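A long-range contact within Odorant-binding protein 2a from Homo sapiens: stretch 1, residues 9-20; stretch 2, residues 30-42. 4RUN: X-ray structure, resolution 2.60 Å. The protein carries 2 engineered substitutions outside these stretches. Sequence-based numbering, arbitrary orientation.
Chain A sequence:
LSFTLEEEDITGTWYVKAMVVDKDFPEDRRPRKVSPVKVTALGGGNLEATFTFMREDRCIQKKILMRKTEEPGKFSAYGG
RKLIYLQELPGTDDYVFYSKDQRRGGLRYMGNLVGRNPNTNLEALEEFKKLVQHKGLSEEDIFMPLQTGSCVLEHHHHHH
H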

# COMPACT_ATOMS: atom_id res chain seq x y z
N ASP A 9 -6.46 7.28 12.38
CA ASP A 9 -7.76 7.14 11.74
C ASP A 9 -7.55 6.68 10.29
O ASP A 9 -6.70 7.20 9.56
CB ASP A 9 -8.59 8.43 11.79
CG ASP A 9 -10.08 8.18 11.85
OD1 ASP A 9 -10.55 7.15 11.31
OD2 ASP A 9 -10.80 9.02 12.44
N ILE A 10 -8.32 5.67 9.91
CA ILE A 10 -7.94 4.74 8.86
C ILE A 10 -9.02 4.40 7.82
O ILE A 10 -8.70 4.06 6.68
CB ILE A 10 -7.50 3.44 9.58
CG1 ILE A 10 -6.49 3.78 10.70
CG2 ILE A 10 -6.94 2.42 8.60
CD1 ILE A 10 -6.05 2.60 11.54
N THR A 11 -10.30 4.47 8.20
CA THR A 11 -11.40 4.10 7.30
C THR A 11 -11.70 5.19 6.27
O THR A 11 -11.29 6.32 6.45
CB THR A 11 -12.70 3.80 8.08
OG1 THR A 11 -13.13 4.98 8.77
CG2 THR A 11 -12.48 2.69 9.10
N GLY A 12 -12.42 4.84 5.21
CA GLY A 12 -12.74 5.77 4.12
C GLY A 12 -11.88 5.54 2.89
O GLY A 12 -11.31 4.46 2.70
N THR A 13 -11.78 6.56 2.04
CA THR A 13 -11.02 6.46 0.80
C THR A 13 -9.56 6.89 1.00
O THR A 13 -9.29 7.87 1.68
CB THR A 13 -11.68 7.31 -0.32
OG1 THR A 13 -12.97 6.79 -0.61
CG2 THR A 13 -10.84 7.29 -1.60
N TRP A 14 -8.64 6.10 0.43
CA TRP A 14 -7.23 6.45 0.35
C TRP A 14 -6.75 6.31 -1.09
O TRP A 14 -7.30 5.56 -1.87
CB TRP A 14 -6.38 5.52 1.20
CG TRP A 14 -6.57 5.63 2.65
CD1 TRP A 14 -7.49 4.99 3.40
CD2 TRP A 14 -5.77 6.39 3.55
NE1 TRP A 14 -7.33 5.30 4.72
CE2 TRP A 14 -6.28 6.16 4.85
CE3 TRP A 14 -4.68 7.24 3.40
CZ2 TRP A 14 -5.74 6.76 5.98
CZ3 TRP A 14 -4.14 7.84 4.53
CH2 TRP A 14 -4.68 7.59 5.80
N TYR A 15 -5.71 7.05 -1.41
CA TYR A 15 -5.15 7.06 -2.73
C TYR A 15 -3.70 6.62 -2.64
O TYR A 15 -2.95 7.15 -1.81
CB TYR A 15 -5.24 8.46 -3.33
CG TYR A 15 -6.65 8.91 -3.60
CD1 TYR A 15 -7.27 8.61 -4.80
CD2 TYR A 15 -7.36 9.64 -2.65
CE1 TYR A 15 -8.57 9.01 -5.06
CE2 TYR A 15 -8.67 10.06 -2.89
CZ TYR A 15 -9.27 9.73 -4.10
OH TYR A 15 -10.56 10.12 -4.36
N VAL A 16 -3.32 5.67 -3.49
CA VAL A 16 -1.96 5.17 -3.57
C VAL A 16 -1.18 6.00 -4.58
O VAL A 16 -1.46 5.96 -5.77
CB VAL A 16 -1.94 3.71 -4.03
CG1 VAL A 16 -0.51 3.21 -4.10
CG2 VAL A 16 -2.80 2.82 -3.12
N LYS A 17 -0.19 6.74 -4.10
CA LYS A 17 0.49 7.75 -4.91
C LYS A 17 1.85 7.28 -5.40
O LYS A 17 2.34 7.72 -6.43
CB LYS A 17 0.66 9.02 -4.10
CG LYS A 17 -0.65 9.54 -3.52
CD LYS A 17 -0.41 10.71 -2.59
CE LYS A 17 -1.71 11.42 -2.32
NZ LYS A 17 -1.58 12.55 -1.36
N ALA A 18 2.47 6.40 -4.64
CA ALA A 18 3.74 5.83 -5.05
C ALA A 18 3.87 4.49 -4.42
O ALA A 18 3.17 4.19 -3.45
CB ALA A 18 4.89 6.72 -4.62
N MET A 19 4.76 3.68 -4.98
CA MET A 19 4.91 2.30 -4.60
C MET A 19 6.39 1.90 -4.68
O MET A 19 7.12 2.43 -5.52
CB MET A 19 4.03 1.50 -5.54
CG MET A 19 3.88 0.04 -5.23
SD MET A 19 2.30 -0.58 -5.87
CE MET A 19 2.50 -2.27 -5.26
N VAL A 20 6.84 1.01 -3.80
CA VAL A 20 8.23 0.50 -3.78
C VAL A 20 8.16 -0.93 -3.34
O VAL A 20 7.30 -1.32 -2.54
CB VAL A 20 9.19 1.31 -2.85
CG1 VAL A 20 8.98 0.99 -1.38
CG2 VAL A 20 10.65 1.09 -3.21
N ARG A 30 4.40 -5.61 -11.29
CA ARG A 30 4.05 -4.27 -10.81
C ARG A 30 2.72 -3.73 -11.33
O ARG A 30 2.47 -3.76 -12.53
CB ARG A 30 5.09 -3.27 -11.25
CG ARG A 30 6.49 -3.59 -10.77
CD ARG A 30 7.45 -2.51 -11.18
NE ARG A 30 8.77 -2.78 -10.63
CZ ARG A 30 9.74 -1.88 -10.56
NH1 ARG A 30 9.54 -0.64 -11.02
NH2 ARG A 30 10.89 -2.22 -10.03
N PRO A 31 1.88 -3.19 -10.43
CA PRO A 31 0.69 -2.46 -10.82
C PRO A 31 0.97 -1.31 -11.79
O PRO A 31 1.82 -0.47 -11.51
CB PRO A 31 0.19 -1.90 -9.49
CG PRO A 31 0.70 -2.85 -8.46
CD PRO A 31 2.01 -3.30 -8.97
N ARG A 32 0.29 -1.29 -12.94
CA ARG A 32 0.38 -0.20 -13.89
C ARG A 32 -0.55 0.89 -13.45
O ARG A 32 -0.24 2.06 -13.56
CB ARG A 32 -0.07 -0.61 -15.29
CG ARG A 32 0.87 -1.55 -16.02
CD ARG A 32 0.21 -2.04 -17.31
NE ARG A 32 -0.42 -0.96 -18.08
CZ ARG A 32 -1.70 -0.91 -18.48
NH1 ARG A 32 -2.56 -1.89 -18.22
NH2 ARG A 32 -2.14 0.14 -19.17
N LYS A 33 -1.74 0.47 -13.01
CA LYS A 33 -2.80 1.38 -12.63
C LYS A 33 -3.32 0.91 -11.30
O LYS A 33 -3.01 -0.18 -10.89
CB LYS A 33 -3.92 1.37 -13.66
CG LYS A 33 -3.43 1.66 -15.08
CD LYS A 33 -4.53 1.57 -16.12
CE LYS A 33 -4.20 2.43 -17.33
NZ LYS A 33 -5.26 2.37 -18.37
N VAL A 34 -4.09 1.75 -10.62
CA VAL A 34 -4.62 1.42 -9.31
C VAL A 34 -5.81 2.32 -8.98
O VAL A 34 -5.81 3.51 -9.28
CB VAL A 34 -3.53 1.56 -8.23
CG1 VAL A 34 -3.14 3.03 -8.04
CG2 VAL A 34 -3.99 0.95 -6.91
N SER A 35 -6.84 1.73 -8.38
CA SER A 35 -8.04 2.47 -7.99
C SER A 35 -7.84 3.10 -6.62
O SER A 35 -6.82 2.86 -5.98
CB SER A 35 -9.23 1.51 -7.95
OG SER A 35 -9.10 0.58 -6.88
N PRO A 36 -8.81 3.91 -6.15
CA PRO A 36 -8.82 4.30 -4.74
C PRO A 36 -9.03 3.09 -3.84
O PRO A 36 -9.65 2.12 -4.26
CB PRO A 36 -10.01 5.25 -4.63
CG PRO A 36 -10.25 5.74 -6.01
CD PRO A 36 -9.88 4.60 -6.90
N VAL A 37 -8.51 3.17 -2.63
CA VAL A 37 -8.67 2.11 -1.65
C VAL A 37 -9.77 2.49 -0.67
O VAL A 37 -9.68 3.52 -0.01
CB VAL A 37 -7.36 1.89 -0.88
CG1 VAL A 37 -7.49 0.70 0.07
CG2 VAL A 37 -6.19 1.70 -1.84
N LYS A 38 -10.81 1.67 -0.60
CA LYS A 38 -11.89 1.90 0.36
C LYS A 38 -11.69 1.00 1.56
O LYS A 38 -11.71 -0.22 1.44
CB LYS A 38 -13.26 1.68 -0.29
CG LYS A 38 -13.52 2.68 -1.41
CD LYS A 38 -15.00 2.92 -1.68
CE LYS A 38 -15.19 4.08 -2.65
NZ LYS A 38 -16.62 4.47 -2.81
N VAL A 39 -11.48 1.63 2.71
CA VAL A 39 -11.25 0.93 3.97
C VAL A 39 -12.51 1.05 4.83
O VAL A 39 -12.96 2.16 5.11
CB VAL A 39 -10.03 1.53 4.70
CG1 VAL A 39 -9.74 0.78 6.00
CG2 VAL A 39 -8.81 1.49 3.80
N THR A 40 -13.06 -0.09 5.25
CA THR A 40 -14.26 -0.12 6.09
C THR A 40 -13.98 -0.93 7.35
O THR A 40 -13.27 -1.93 7.30
CB THR A 40 -15.44 -0.76 5.33
OG1 THR A 40 -15.05 -2.02 4.78
CG2 THR A 40 -15.90 0.14 4.21
N ALA A 41 -14.55 -0.50 8.48
CA ALA A 41 -14.44 -1.22 9.76
C ALA A 41 -15.48 -2.33 9.84
O ALA A 41 -16.57 -2.21 9.28
CB ALA A 41 -14.61 -0.25 10.92
N LEU A 42 -15.13 -3.42 10.53
CA LEU A 42 -16.00 -4.58 10.66
C LEU A 42 -16.29 -4.92 12.13
O LEU A 42 -16.70 -6.04 12.44
CB LEU A 42 -15.36 -5.79 9.97
CG LEU A 42 -14.96 -5.58 8.50
CD1 LEU A 42 -14.16 -6.77 7.99
CD2 LEU A 42 -16.19 -5.34 7.63

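The two stretches meet as neighbouring antiparallel strands, and the polar part of the contact is carried entirely by the backbone. Two residue pairs, G12 with V39 and W14 with V37, satisfy each other's peptide groups completely. G12 N donates to V39 O at 2.7 Å, and V39 N returns the bond to G12 O at 2.8 Å; the N-H...O angles of 166° and 175° are close to linear. At the next such pair W14 N reaches V37 O at 2.8 Å and V37 N reaches W14 O, also at 2.8 Å, with angles of 158° and 171°.

Between these two rings of hydrogen bonds lies the non-hydrogen-bonded pair T13 and K38, whose CA atoms are 4.7 Å apart. Here the strands approach through CA-H...O contacts instead: T13 CA lies 3.3 Å from V37 O, and K38 CA lies 3.5 Å from G12 O. Each of these carbonyls therefore receives an N-H bond and a CA-H contact from the opposite strand. The same two oxygens, G12 O and V37 O, come within 3.3 Å of each other; both are acceptors, so the proximity is a consequence of the register and not a bond.

The indole of W14 is satisfied within its own stretch. Its NE1 donates to I10 O at 2.7 Å with an angle of 168°, so the buried ring does not leave its N-H unpaired. I10 O also packs 3.5 Å from V39 CB, placing this acceptor beside the facing strand without a polar partner there. G12, at phi/psi of 102/-159°, has a backbone in which a CB would be jammed against the carbonyl oxygen of T11, a conformation that by itself calls for glycine.

Side chains add apolar packing around this ladder. W14 and V37 project to the same face of the sheet as V39, whose CG2 lies 3.8 Å from W14 CD1; V39 is also the residue most covered by the other stretch. V16 CG2 meets V37 CG2 at 3.8 Å, and V16 CB lies 4.2 Å from V34 CG1. On the other face, T13 CG2 touches P36 CB at 3.7 Å. The CA-to-CB bond of Y15 points away from stretch 2, yet its ring returns to bring CE1 within 3.8 Å of P36 CG.

Farther along, the CA atoms of M19 and P31 are 8.9 Å apart, and the extended methionine spans the gap, its CE reaching P31 CG at 3.7 Å.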